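Local coordinates for protein putative methylthioribose-1-phosphate isomerase (Pyrococcus horikoshii OT3, PDB 6A34) that probably catalyses the interconversion of 5-methylthioribose 1-phosphate and 5-methylthioribulose 1-phosphate, an isomerisation step of the methionine salvage pathway, at residues Ile27-Leu32 with Thr55-Pro60; Ser23-Asn28 with Phe36-Phe41; Leu13-Glu18 with Thr174-Thr179; Glu49-Met54 with Lys97-Thr102. All coordinates share one frame; numbering follows the deposited sequence.

Contact 1: Ile27-Leu32 with Thr55-Pro60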
loop_
_atom_site.group_PDB
_atom_site.type_symbol
_atom_site.label_atom_id
_atom_site.label_comp_id
_atom_site.label_asym_id
_atom_site.label_seq_id
_atom_site.Cartn_x
_atom_site.Cartn_y
_atom_site.Cartn_z
ATOM N N ILE A 27 25.559 -5.671 9.368
ATOM C CA ILE A 27 24.904 -5.819 8.098
ATOM C C ILE A 27 24.568 -4.410 7.601
ATOM O O ILE A 27 24.143 -3.586 8.392
ATOM C CB ILE A 27 23.655 -6.705 8.205
ATOM C CG1 ILE A 27 24.041 -8.141 8.545
ATOM C CG2 ILE A 27 22.838 -6.626 6.914
ATOM C CD1 ILE A 27 22.859 -9.012 8.889
ATOM N N ASN A 28 24.839 -4.130 6.320
ATOM C CA ASN A 28 24.558 -2.826 5.752
ATOM C C ASN A 28 23.131 -2.829 5.209
ATOM O O ASN A 28 22.883 -3.258 4.064
ATOM C CB ASN A 28 25.524 -2.414 4.642
ATOM C CG ASN A 28 25.405 -0.939 4.332
ATOM O OD1 ASN A 28 24.307 -0.378 4.379
ATOM N ND2 ASN A 28 26.536 -0.289 4.107
ATOM N N GLN A 29 22.215 -2.311 6.025
ATOM C CA GLN A 29 20.783 -2.361 5.733
ATOM C C GLN A 29 20.416 -1.273 4.710
ATOM O O GLN A 29 19.299 -1.298 4.202
ATOM C CB GLN A 29 19.977 -2.255 7.035
ATOM C CG GLN A 29 20.258 -3.397 8.022
ATOM C CD GLN A 29 19.205 -3.553 9.099
ATOM O OE1 GLN A 29 18.010 -3.473 8.820
ATOM N NE2 GLN A 29 19.639 -3.778 10.338
ATOM N N ARG A 30 21.345 -0.350 4.398
ATOM C CA ARG A 30 21.139 0.628 3.315
ATOM C C ARG A 30 21.335 -0.005 1.933
ATOM O O ARG A 30 20.803 0.494 0.982
ATOM C CB ARG A 30 22.094 1.818 3.407
ATOM C CG ARG A 30 21.753 2.790 4.521
ATOM C CD ARG A 30 23.039 3.431 5.031
ATOM N NE ARG A 30 23.895 3.929 3.960
ATOM C CZ ARG A 30 23.727 5.100 3.348
ATOM N NH1 ARG A 30 22.769 5.932 3.739
ATOM N NH2 ARG A 30 24.517 5.426 2.340
ATOM N N LEU A 31 22.118 -1.074 1.830
ATOM C CA LEU A 31 22.418 -1.671 0.529
ATOM C C LEU A 31 21.364 -2.732 0.164
ATOM O O LEU A 31 21.246 -3.101 -0.994
ATOM C CB LEU A 31 23.842 -2.252 0.554
ATOM C CG LEU A 31 24.958 -1.221 0.749
ATOM C CD1 LEU A 31 26.342 -1.868 0.787
ATOM C CD2 LEU A 31 24.907 -0.133 -0.324
ATOM N N LEU A 32 20.586 -3.199 1.148
ATOM C CA LEU A 32 19.614 -4.264 0.900
ATOM C C LEU A 32 18.443 -3.669 0.129
ATOM O O LEU A 32 18.137 -2.481 0.292
ATOM C CB LEU A 32 19.156 -4.888 2.226
ATOM C CG LEU A 32 20.207 -5.737 2.942
ATOM C CD1 LEU A 32 19.716 -6.169 4.312
ATOM C CD2 LEU A 32 20.620 -6.944 2.113
ATOM N N THR A 55 22.757 2.593 8.668
ATOM C CA THR A 55 23.466 1.377 8.228
ATOM C C THR A 55 22.986 0.195 9.089
ATOM O O THR A 55 22.770 -0.927 8.621
ATOM C CB THR A 55 24.987 1.587 8.307
ATOM O OG1 THR A 55 25.380 2.580 7.350
ATOM C CG2 THR A 55 25.780 0.323 8.059
ATOM N N VAL A 56 22.811 0.484 10.372
ATOM C CA VAL A 56 22.093 -0.361 11.282
ATOM C C VAL A 56 20.751 0.314 11.575
ATOM O O VAL A 56 20.671 1.548 11.623
ATOM C CB VAL A 56 22.886 -0.616 12.586
ATOM C CG1 VAL A 56 23.355 0.674 13.263
ATOM C CG2 VAL A 56 22.070 -1.428 13.564
ATOM N N ARG A 57 19.721 -0.509 11.774
ATOM C CA ARG A 57 18.402 -0.068 12.230
ATOM C C ARG A 57 17.796 -1.173 13.091
ATOM O O ARG A 57 18.405 -2.232 13.239
ATOM C CB ARG A 57 17.491 0.266 11.048
ATOM C CG ARG A 57 17.374 -0.857 10.035
ATOM C CD ARG A 57 15.976 -0.906 9.426
ATOM N NE ARG A 57 14.982 -1.490 10.329
ATOM C CZ ARG A 57 14.667 -2.778 10.365
ATOM N NH1 ARG A 57 15.534 -3.675 9.911
ATOM N NH2 ARG A 57 13.474 -3.153 10.815
ATOM N N GLY A 58 16.603 -0.906 13.638
ATOM C CA GLY A 58 15.947 -1.762 14.618
ATOM C C GLY A 58 16.451 -1.457 16.029
ATOM O O GLY A 58 17.672 -1.537 16.312
ATOM N N ALA A 59 15.503 -1.162 16.929
ATOM C CA ALA A 59 15.787 -0.512 18.182
ATOM C C ALA A 59 16.860 -1.291 18.956
ATOM O O ALA A 59 17.841 -0.714 19.412
ATOM C CB ALA A 59 14.488 -0.318 18.956
ATOM N N PRO A 60 16.747 -2.622 19.125
ATOM C CA PRO A 60 17.745 -3.366 19.900
ATOM C C PRO A 60 19.108 -3.505 19.191
ATOM O O PRO A 60 20.149 -3.581 19.854
ATOM C CB PRO A 60 17.118 -4.751 20.120
ATOM C CG PRO A 60 15.675 -4.647 19.581
ATOM C CD PRO A 60 15.669 -3.483 18.609
#

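Contact 2: Ser23-Asn28 with Phe36-Phe41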
loop_
_atom_site.group_PDB
_atom_site.type_symbol
_atom_site.label_atom_id
_atom_site.label_comp_id
_atom_site.label_asym_id
_atom_site.label_seq_id
_atom_site.Cartn_x
_atom_site.Cartn_y
_atom_site.Cartn_z
ATOM N N SER A 23 36.538 -4.750 16.518
ATOM C CA SER A 23 35.797 -4.198 15.409
ATOM C C SER A 23 34.295 -4.474 15.564
ATOM O O SER A 23 33.870 -5.599 15.938
ATOM C CB SER A 23 36.348 -4.743 14.124
ATOM O OG SER A 23 37.639 -4.213 13.886
ATOM N N VAL A 24 33.491 -3.446 15.276
ATOM C CA VAL A 24 32.047 -3.584 15.213
ATOM C C VAL A 24 31.658 -3.939 13.777
ATOM O O VAL A 24 32.028 -3.242 12.840
ATOM C CB VAL A 24 31.325 -2.316 15.694
ATOM C CG1 VAL A 24 29.815 -2.480 15.629
ATOM C CG2 VAL A 24 31.747 -1.931 17.099
ATOM N N TYR A 25 30.937 -5.046 13.612
ATOM C CA TYR A 25 30.486 -5.504 12.283
ATOM C C TYR A 25 28.965 -5.364 12.178
ATOM O O TYR A 25 28.287 -5.849 13.029
ATOM C CB TYR A 25 30.866 -6.967 12.051
ATOM C CG TYR A 25 32.347 -7.283 12.017
ATOM C CD1 TYR A 25 33.100 -7.344 13.183
ATOM C CD2 TYR A 25 32.987 -7.605 10.828
ATOM C CE1 TYR A 25 34.448 -7.672 13.167
ATOM C CE2 TYR A 25 34.335 -7.936 10.794
ATOM C CZ TYR A 25 35.076 -7.976 11.968
ATOM O OH TYR A 25 36.407 -8.302 11.951
ATOM N N MET A 26 28.468 -4.738 11.099
ATOM C CA MET A 26 27.039 -4.476 10.880
ATOM C C MET A 26 26.642 -4.898 9.462
ATOM O O MET A 26 27.285 -4.506 8.462
ATOM C CB MET A 26 26.688 -2.992 11.015
ATOM C CG MET A 26 27.127 -2.366 12.299
ATOM S SD MET A 26 26.565 -0.667 12.355
ATOM C CE MET A 26 27.389 -0.038 13.816
ATOM N N ILE A 27 25.559 -5.671 9.368
ATOM C CA ILE A 27 24.904 -5.819 8.098
ATOM C C ILE A 27 24.568 -4.410 7.601
ATOM O O ILE A 27 24.143 -3.586 8.392
ATOM C CB ILE A 27 23.655 -6.705 8.205
ATOM C CG1 ILE A 27 24.041 -8.141 8.545
ATOM C CG2 ILE A 27 22.838 -6.626 6.914
ATOM C CD1 ILE A 27 22.859 -9.012 8.889
ATOM N N ASN A 28 24.839 -4.130 6.320
ATOM C CA ASN A 28 24.558 -2.826 5.752
ATOM C C ASN A 28 23.131 -2.829 5.209
ATOM O O ASN A 28 22.883 -3.258 4.064
ATOM C CB ASN A 28 25.524 -2.414 4.642
ATOM C CG ASN A 28 25.405 -0.939 4.332
ATOM O OD1 ASN A 28 24.307 -0.378 4.379
ATOM N ND2 ASN A 28 26.536 -0.289 4.107
ATOM N N PHE A 36 24.125 -7.636 -0.229
ATOM C CA PHE A 36 24.353 -8.081 1.142
ATOM C C PHE A 36 25.830 -7.871 1.518
ATOM O O PHE A 36 26.689 -8.563 1.017
ATOM C CB PHE A 36 23.961 -9.557 1.260
ATOM C CG PHE A 36 24.164 -10.172 2.619
ATOM C CD1 PHE A 36 24.059 -9.414 3.777
ATOM C CD2 PHE A 36 24.448 -11.521 2.748
ATOM C CE1 PHE A 36 24.235 -9.994 5.025
ATOM C CE2 PHE A 36 24.628 -12.095 3.998
ATOM C CZ PHE A 36 24.502 -11.333 5.136
ATOM N N LYS A 37 26.096 -6.964 2.463
ATOM C CA LYS A 37 27.439 -6.607 2.849
ATOM C C LYS A 37 27.514 -6.302 4.347
ATOM O O LYS A 37 26.680 -5.570 4.902
ATOM C CB LYS A 37 27.906 -5.371 2.087
ATOM C CG LYS A 37 29.403 -5.105 2.150
ATOM C CD LYS A 37 29.802 -3.920 1.303
ATOM C CE LYS A 37 31.228 -3.469 1.520
ATOM N NZ LYS A 37 31.956 -3.414 0.229
ATOM N N VAL A 38 28.550 -6.866 4.972
ATOM C CA VAL A 38 28.901 -6.644 6.354
ATOM C C VAL A 38 30.024 -5.606 6.416
ATOM O O VAL A 38 31.130 -5.883 5.992
ATOM C CB VAL A 38 29.323 -7.964 7.015
ATOM C CG1 VAL A 38 29.536 -7.776 8.508
ATOM C CG2 VAL A 38 28.310 -9.067 6.744
ATOM N N GLU A 39 29.699 -4.406 6.897
ATOM C CA GLU A 39 30.662 -3.347 7.112
ATOM C C GLU A 39 31.476 -3.690 8.369
ATOM O O GLU A 39 30.962 -4.384 9.251
ATOM C CB GLU A 39 29.980 -1.987 7.293
ATOM C CG GLU A 39 29.209 -1.478 6.083
ATOM C CD GLU A 39 29.940 -1.411 4.747
ATOM O OE1 GLU A 39 31.199 -1.479 4.736
ATOM O OE2 GLU A 39 29.235 -1.309 3.714
ATOM N N LYS A 40 32.728 -3.210 8.397
ATOM C CA LYS A 40 33.718 -3.389 9.472
ATOM C C LYS A 40 34.147 -1.999 9.955
ATOM O O LYS A 40 34.650 -1.208 9.167
ATOM C CB LYS A 40 34.925 -4.156 8.933
ATOM C CG LYS A 40 35.999 -4.535 9.946
ATOM C CD LYS A 40 36.787 -5.760 9.501
ATOM C CE LYS A 40 37.824 -6.242 10.495
ATOM N NZ LYS A 40 39.121 -5.554 10.316
ATOM N N PHE A 41 33.863 -1.691 11.223
ATOM C CA PHE A 41 34.085 -0.386 11.793
ATOM C C PHE A 41 35.039 -0.509 12.983
ATOM O O PHE A 41 34.772 -1.283 13.895
ATOM C CB PHE A 41 32.765 0.254 12.228
ATOM C CG PHE A 41 31.759 0.449 11.118
ATOM C CD1 PHE A 41 32.086 1.182 9.984
ATOM C CD2 PHE A 41 30.495 -0.109 11.197
ATOM C CE1 PHE A 41 31.169 1.361 8.957
ATOM C CE2 PHE A 41 29.585 0.057 10.166
ATOM C CZ PHE A 41 29.918 0.808 9.058
HETATM O O HOH W 1 23.762 -5.412 2.971
#

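Contact 3: Leu13-Glu18 with Thr174-Thr179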
loop_
_atom_site.group_PDB
_atom_site.type_symbol
_atom_site.label_atom_id
_atom_site.label_comp_id
_atom_site.label_asym_id
_atom_site.label_seq_id
_atom_site.Cartn_x
_atom_site.Cartn_y
_atom_site.Cartn_z
ATOM N N LEU A 13 21.865 -16.223 8.608
ATOM C CA LEU A 13 22.339 -14.875 8.684
ATOM C C LEU A 13 23.276 -14.737 9.877
ATOM O O LEU A 13 23.013 -15.307 10.941
ATOM C CB LEU A 13 21.151 -13.917 8.861
ATOM C CG LEU A 13 20.268 -13.699 7.632
ATOM C CD1 LEU A 13 19.024 -12.911 8.005
ATOM C CD2 LEU A 13 21.015 -12.992 6.512
ATOM N N PRO A 14 24.317 -13.880 9.761
ATOM C CA PRO A 14 25.073 -13.426 10.924
ATOM C C PRO A 14 24.212 -12.466 11.748
ATOM O O PRO A 14 23.164 -11.991 11.267
ATOM C CB PRO A 14 26.222 -12.605 10.322
ATOM C CG PRO A 14 25.581 -12.018 9.081
ATOM C CD PRO A 14 24.681 -13.124 8.554
ATOM N N ARG A 15 24.668 -12.181 12.969
ATOM C CA ARG A 15 24.079 -11.163 13.783
ATOM C C ARG A 15 24.075 -9.854 12.980
ATOM O O ARG A 15 24.941 -9.612 12.150
ATOM C CB ARG A 15 24.788 -11.093 15.138
ATOM C CG ARG A 15 24.187 -12.042 16.159
ATOM C CD ARG A 15 25.036 -12.715 17.210
ATOM N NE ARG A 15 24.920 -11.983 18.441
ATOM C CZ ARG A 15 24.933 -12.438 19.697
ATOM N NH1 ARG A 15 25.221 -11.562 20.631
ATOM N NH2 ARG A 15 24.622 -13.669 20.052
ATOM N N THR A 16 23.020 -9.074 13.201
ATOM C CA THR A 16 22.799 -7.765 12.597
ATOM C C THR A 16 23.942 -6.821 12.973
ATOM O O THR A 16 24.327 -5.976 12.192
ATOM C CB THR A 16 21.450 -7.193 13.062
ATOM O OG1 THR A 16 20.433 -8.086 12.603
ATOM C CG2 THR A 16 21.198 -5.783 12.587
ATOM N N VAL A 17 24.421 -6.977 14.203
ATOM C CA VAL A 17 25.538 -6.263 14.782
ATOM C C VAL A 17 26.313 -7.288 15.615
ATOM O O VAL A 17 25.674 -8.010 16.428
ATOM C CB VAL A 17 25.087 -5.095 15.685
ATOM C CG1 VAL A 17 26.264 -4.274 16.182
ATOM C CG2 VAL A 17 24.084 -4.185 15.011
ATOM N N GLU A 18 27.649 -7.288 15.462
ATOM C CA GLU A 18 28.596 -8.219 16.144
ATOM C C GLU A 18 29.844 -7.412 16.576
ATOM O O GLU A 18 30.214 -6.391 15.943
ATOM C CB GLU A 18 28.985 -9.345 15.179
ATOM C CG GLU A 18 28.957 -10.760 15.735
ATOM C CD GLU A 18 28.984 -11.782 14.598
ATOM O OE1 GLU A 18 29.861 -11.621 13.717
ATOM O OE2 GLU A 18 28.082 -12.682 14.528
ATOM N N THR A 174 16.598 -6.660 14.882
ATOM C CA THR A 174 17.111 -7.048 16.167
ATOM C C THR A 174 18.599 -7.400 16.025
ATOM O O THR A 174 19.183 -7.290 14.939
ATOM C CB THR A 174 16.309 -8.246 16.683
ATOM O OG1 THR A 174 16.568 -9.368 15.836
ATOM C CG2 THR A 174 14.825 -7.963 16.694
ATOM N N VAL A 175 19.180 -7.874 17.128
ATOM C CA VAL A 175 20.537 -8.355 17.142
ATOM C C VAL A 175 20.566 -9.666 16.373
ATOM O O VAL A 175 21.461 -9.857 15.561
ATOM C CB VAL A 175 21.081 -8.500 18.568
ATOM C CG1 VAL A 175 22.483 -9.085 18.578
ATOM C CG2 VAL A 175 21.023 -7.181 19.294
ATOM N N HIS A 176 19.573 -10.532 16.601
ATOM C CA HIS A 176 19.483 -11.794 15.834
ATOM C C HIS A 176 18.056 -12.373 15.919
ATOM O O HIS A 176 17.417 -12.257 16.932
ATOM C CB HIS A 176 20.597 -12.771 16.313
ATOM C CG HIS A 176 21.204 -13.617 15.237
ATOM N ND1 HIS A 176 21.769 -14.861 15.513
ATOM C CD2 HIS A 176 21.301 -13.430 13.883
ATOM C CE1 HIS A 176 22.191 -15.403 14.370
ATOM N NE2 HIS A 176 21.919 -14.532 13.343
ATOM N N LEU A 177 17.584 -12.955 14.806
ATOM C CA LEU A 177 16.411 -13.852 14.712
ATOM C C LEU A 177 15.102 -13.081 14.465
ATOM O O LEU A 177 14.242 -13.525 13.646
ATOM C CB LEU A 177 16.291 -14.708 15.980
ATOM C CG LEU A 177 17.503 -15.570 16.320
ATOM C CD1 LEU A 177 17.229 -16.383 17.573
ATOM C CD2 LEU A 177 17.866 -16.479 15.164
ATOM N N GLY A 178 14.910 -11.982 15.200
ATOM C CA GLY A 178 13.704 -11.176 15.080
ATOM C C GLY A 178 12.723 -11.467 16.189
ATOM O O GLY A 178 12.962 -12.344 16.993
ATOM N N THR A 179 11.637 -10.687 16.232
ATOM C CA THR A 179 10.513 -10.965 17.102
ATOM C C THR A 179 9.570 -11.868 16.314
ATOM O O THR A 179 9.483 -13.100 16.556
ATOM C CB THR A 179 9.939 -9.664 17.686
ATOM O OG1 THR A 179 9.503 -8.738 16.686
ATOM C CG2 THR A 179 10.971 -8.965 18.545
#

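Contact 4: Glu49-Met54 with Lys97-Thr102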
loop_
_atom_site.group_PDB
_atom_site.type_symbol
_atom_site.label_atom_id
_atom_site.label_comp_id
_atom_site.label_asym_id
_atom_site.label_seq_id
_atom_site.Cartn_x
_atom_site.Cartn_y
_atom_site.Cartn_z
ATOM N N GLU A 49 28.501 7.291 13.070
ATOM C CA GLU A 49 28.053 7.659 11.740
ATOM C C GLU A 49 27.095 6.573 11.197
ATOM O O GLU A 49 26.073 6.894 10.597
ATOM C CB GLU A 49 29.281 7.914 10.855
ATOM C CG GLU A 49 28.973 8.446 9.462
ATOM C CD GLU A 49 28.112 9.707 9.398
ATOM O OE1 GLU A 49 28.198 10.551 10.339
ATOM O OE2 GLU A 49 27.343 9.837 8.405
ATOM N N ALA A 50 27.408 5.294 11.443
ATOM C CA ALA A 50 26.625 4.138 10.953
ATOM C C ALA A 50 25.263 4.067 11.655
ATOM O O ALA A 50 24.297 3.591 11.079
ATOM C CB ALA A 50 27.409 2.864 11.124
ATOM N N ILE A 51 25.160 4.590 12.879
ATOM C CA ILE A 51 23.856 4.730 13.513
ATOM C C ILE A 51 23.068 5.873 12.842
ATOM O O ILE A 51 21.906 5.688 12.520
ATOM C CB ILE A 51 23.995 4.931 15.031
ATOM C CG1 ILE A 51 24.417 3.636 15.727
ATOM C CG2 ILE A 51 22.710 5.490 15.626
ATOM C CD1 ILE A 51 25.225 3.867 16.970
ATOM N N LYS A 52 23.696 7.042 12.675
ATOM C CA LYS A 52 23.064 8.225 12.045
ATOM C C LYS A 52 22.632 7.930 10.600
ATOM O O LYS A 52 21.566 8.359 10.191
ATOM C CB LYS A 52 24.021 9.421 11.994
ATOM C CG LYS A 52 24.017 10.360 13.194
ATOM C CD LYS A 52 24.456 11.798 12.858
ATOM C CE LYS A 52 25.542 11.881 11.799
ATOM N NZ LYS A 52 26.180 13.217 11.746
ATOM N N ASN A 53 23.528 7.274 9.856
ATOM C CA ASN A 53 23.395 6.682 8.505
ATOM C C ASN A 53 22.213 5.714 8.335
ATOM O O ASN A 53 21.851 5.411 7.205
ATOM C CB ASN A 53 24.581 5.748 8.200
ATOM C CG ASN A 53 25.496 6.305 7.143
ATOM O OD1 ASN A 53 25.053 7.113 6.339
ATOM N ND2 ASN A 53 26.747 5.881 7.128
ATOM N N MET A 54 21.764 5.090 9.432
ATOM C CA MET A 54 20.845 3.929 9.416
ATOM C C MET A 54 21.425 2.752 8.596
ATOM O O MET A 54 20.689 1.958 7.959
ATOM C CB MET A 54 19.460 4.364 8.929
ATOM C CG MET A 54 18.899 5.466 9.832
ATOM S SD MET A 54 17.224 6.039 9.454
ATOM C CE MET A 54 17.161 7.539 10.440
ATOM N N LYS A 97 25.572 8.989 22.027
ATOM C CA LYS A 97 24.274 9.424 22.525
ATOM C C LYS A 97 23.567 10.275 21.459
ATOM O O LYS A 97 22.370 10.089 21.218
ATOM C CB LYS A 97 24.451 10.201 23.833
ATOM C CG LYS A 97 23.180 10.414 24.640
ATOM C CD LYS A 97 23.368 11.374 25.784
ATOM C CE LYS A 97 22.270 11.246 26.817
ATOM N NZ LYS A 97 22.706 11.727 28.150
ATOM N N ASN A 98 24.333 11.160 20.799
ATOM C CA ASN A 98 23.825 12.219 19.905
ATOM C C ASN A 98 23.857 11.755 18.439
ATOM O O ASN A 98 24.289 12.478 17.554
ATOM C CB ASN A 98 24.613 13.518 20.110
ATOM C CG ASN A 98 24.707 13.921 21.571
ATOM O OD1 ASN A 98 25.790 14.225 22.070
ATOM N ND2 ASN A 98 23.588 13.910 22.278
ATOM N N THR A 99 23.414 10.523 18.189
ATOM C CA THR A 99 23.273 10.030 16.827
ATOM C C THR A 99 21.793 10.138 16.447
ATOM O O THR A 99 21.429 10.841 15.509
ATOM C CB THR A 99 23.844 8.615 16.686
ATOM O OG1 THR A 99 23.404 7.845 17.804
ATOM C CG2 THR A 99 25.355 8.601 16.595
ATOM N N ARG A 100 20.966 9.429 17.221
ATOM C CA ARG A 100 19.512 9.515 17.204
ATOM C C ARG A 100 19.077 9.732 18.650
ATOM O O ARG A 100 18.818 8.762 19.365
ATOM C CB ARG A 100 18.900 8.260 16.562
ATOM C CG ARG A 100 18.838 8.310 15.038
ATOM C CD ARG A 100 19.339 7.049 14.347
ATOM N NE ARG A 100 18.288 6.108 13.978
ATOM C CZ ARG A 100 18.489 4.923 13.392
ATOM N NH1 ARG A 100 17.474 4.322 12.790
ATOM N NH2 ARG A 100 19.689 4.349 13.388
ATOM N N PRO A 101 19.069 11.005 19.127
ATOM C CA PRO A 101 18.632 11.357 20.488
ATOM C C PRO A 101 17.250 10.896 21.001
ATOM O O PRO A 101 16.944 11.111 22.181
ATOM C CB PRO A 101 18.588 12.894 20.441
ATOM C CG PRO A 101 19.656 13.261 19.435
ATOM C CD PRO A 101 19.576 12.173 18.384
ATOM N N THR A 102 16.446 10.268 20.130
ATOM C CA THR A 102 15.055 9.866 20.417
ATOM C C THR A 102 14.953 8.336 20.618
ATOM O O THR A 102 14.263 7.894 21.566
ATOM C CB THR A 102 14.110 10.403 19.330
ATOM O OG1 THR A 102 13.404 9.286 18.787
ATOM C CG2 THR A 102 14.815 11.143 18.207
#

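Contact 1: Ile27-Leu32 with Thr55-Pro60
Q29 and R57 cross at about a right angle, with the amide and guanidinium planes turned 85° against each other. Q29 runs extended beyond CG, passes T55 O and offers its amide oxygen: R57 NH1 donates to Q29 OE1 over 2.7 Å, arriving on a carbonyl lone pair, while the oxygen lies in the guanidinium plane. R57 reaches this position by a bent route. Its CG takes the crowded place between backbone N and carbonyl carbon (chi1 54°), and further bends at chi2 and chi3 bring NH1 back to Q29 OE1, with R57 CG 3.0 Å from Q29 OE1. R57, G58 and A59 are predicted substrate-binding residues, and G58 is the N-cap of helix 59-76; Q29 would then be a second-shell residue, itself tied through NE2 to L172 O, while R57 NH2 goes to N168 OD1. On the other segment N28-R30 form an Asx turn, R30 N donating to N28 OD1, and N28 ND2 goes to E39. An alanine at R57 would remove the bonds to Q29 and N168 and would probably leave the Q29 amide less firmly held. Further back, the two segments meet through the backbone, where Q29 N donates to T55 O at 3.0 Å, almost straight (169°). T55 fills the corner: its CG2, anti to the backbone N, rests 4.0 Å from N28 CG, and its OG1 faces R30 CD at 3.4 Å.

Contact 2: Ser23-Asn28 with Phe36-Phe41
F41 gives up the most surface here. Its CG stands anti to the carbonyl carbon, and the side chains of F41 and M26 cross at about a right angle, the ring taking the sulfur at its edge: M26 SD is 3.8 Å from F41 CE2, a Met-aromatic contact. M26 is extended beyond CG, which carries SD out to that edge. Both side chains share a face of the sheet with V24 and E39, and this face is covered by helices 44-52 and 59-76. K40, next in buried area, points to the other face and lies alongside Y25, its aliphatic chain running in the same direction as the tyrosine, with K40 CD 3.5 Å from Y25 CE2. Y25 also packs its CB against V38 CG1, and its ring makes a cation-pi contact with K20. E39 bends at chi2 to reach N28, just beyond the end of strand 23-27: N28 ND2 donates to E39 OE2 over 2.9 Å, in the amide plane, using the anti lone pair of the carboxylate. Near it N28 N meets K37 O at 2.7 Å, nearly along the C=O axis, and a water bridges N28 O and K37 N. Backbone bonds pair V24 with F41 and M26 with E39, both hydrogen-bonded pairs, whereas Y25 with K40 and I27 with V38 are non-hydrogen-bonded pairs. The two strands run antiparallel at 157° and form a beta hairpin with a long connection, the second and third strands of the three-stranded antiparallel sheet in the N-terminal part of the chain.

Contact 3: Leu13-Glu18 with Thr174-Thr179
Three polar contacts link the two segments. H176 NE2 donates to L13 O over 2.8 Å; the oxygen lies in the ring plane, but the nitrogen stands above the plane of the carbonyl. T16 N donates to V175 O at 2.9 Å, approaching in the carbonyl plane. T16 OG1, set anti to the carbonyl carbon, sits 2.8 Å from T174 O and also within bonding reach of S171 O, so its proton may go to either. A CH-pi contact comes next: the R15 and H176 side chains cross at about a right angle, and R15 CG lies over one face of the imidazole, 3.8 Å from the H176 ring centroid, while L177 CD2 covers the opposite face. ND1 is buried with no partner, which is consistent with a neutral ring carrying its proton on NE2. An alanine at H176 would lose the bond to L13 O and the surface under R15 CG, and would probably loosen the hold on residues 13-16. Van der Waals contact adds V175, which runs beside R15 and points the same way, its CG1 3.8 Å from R15 NE; the guanidinium goes on to D141 of helix 125-157 in a salt bridge. The contact thus joins the lead-in to strand 17-20 with the loop between strand 161-165 and helix 180-189. That loop follows the C-terminal end of a parallel strand and also contains C167, the predicted transition-state stabiliser, a placement usual for active-site loops in Rossmann-like domains.

Contact 4: Glu49-Met54 with Lys97-Thr102
R100 is the long arm of this contact. Its CG stands anti to the carbonyl carbon, and bends at chi2 and chi3 then bring the guanidinium to I51 O at the end of helix 44-52. There R100 NH2 makes a short but weak bond to I51 O, 2.7 Å apart with a poor angle of 116°, and a second weak one to V56 O. M54 CG lies over one face of the guanidinium, toward its rim and 3.5 Å from R100 NH1, with SD and CE of the extended side chain following along the group. The backbone of M54 has positive phi (57°) in a Schellman motif. M54 and the two weakly bonded carbonyls thus lie around the guanidinium of a predicted substrate-binding residue. The backbone directs T99 CB toward helix 44-52, where it lies 3.5 Å from I51 CG2, tighter than usual; that methyl is anti to the I51 backbone N. T99 OG1 takes the crowded position between backbone N and carbonyl carbon (chi1 44°), which places it for its bond to L96 O. On the outer side K52 CG leans on T99 O at 3.5 Å before the lysine bends at chi3 towards E49, with which it forms a long salt bridge. The contact sets the C-terminal end of helix 44-52 against the turn leaving helix 82-97, just before helix 104-119, where T99 also touches L106.

In the fold
Contact 1 sits in the middle, its centre 9 Å from contact 2, 10 Å from contact 3 and 12 Å from contact 4. It shares I27 and N28 with contact 2 and packs V56 CG1 against M26 SD at 3.6 Å. Contact 3 joins on through I27 N and T16 O, 3.1 Å apart, a probable hydrogen bond from strand 23-27 to the residue just before strand 17-20. Towards contact 4, T55 N probably bonds to A50 O at 3.0 Å. Contacts 3 and 4 do not touch, their nearest atoms about 8 Å apart. The predicted substrate-binding residues R57 (contact 1) and R100 (contact 4) have side chains about 4 Å apart, so a pocket probably lies there; Q206 is as near to R57.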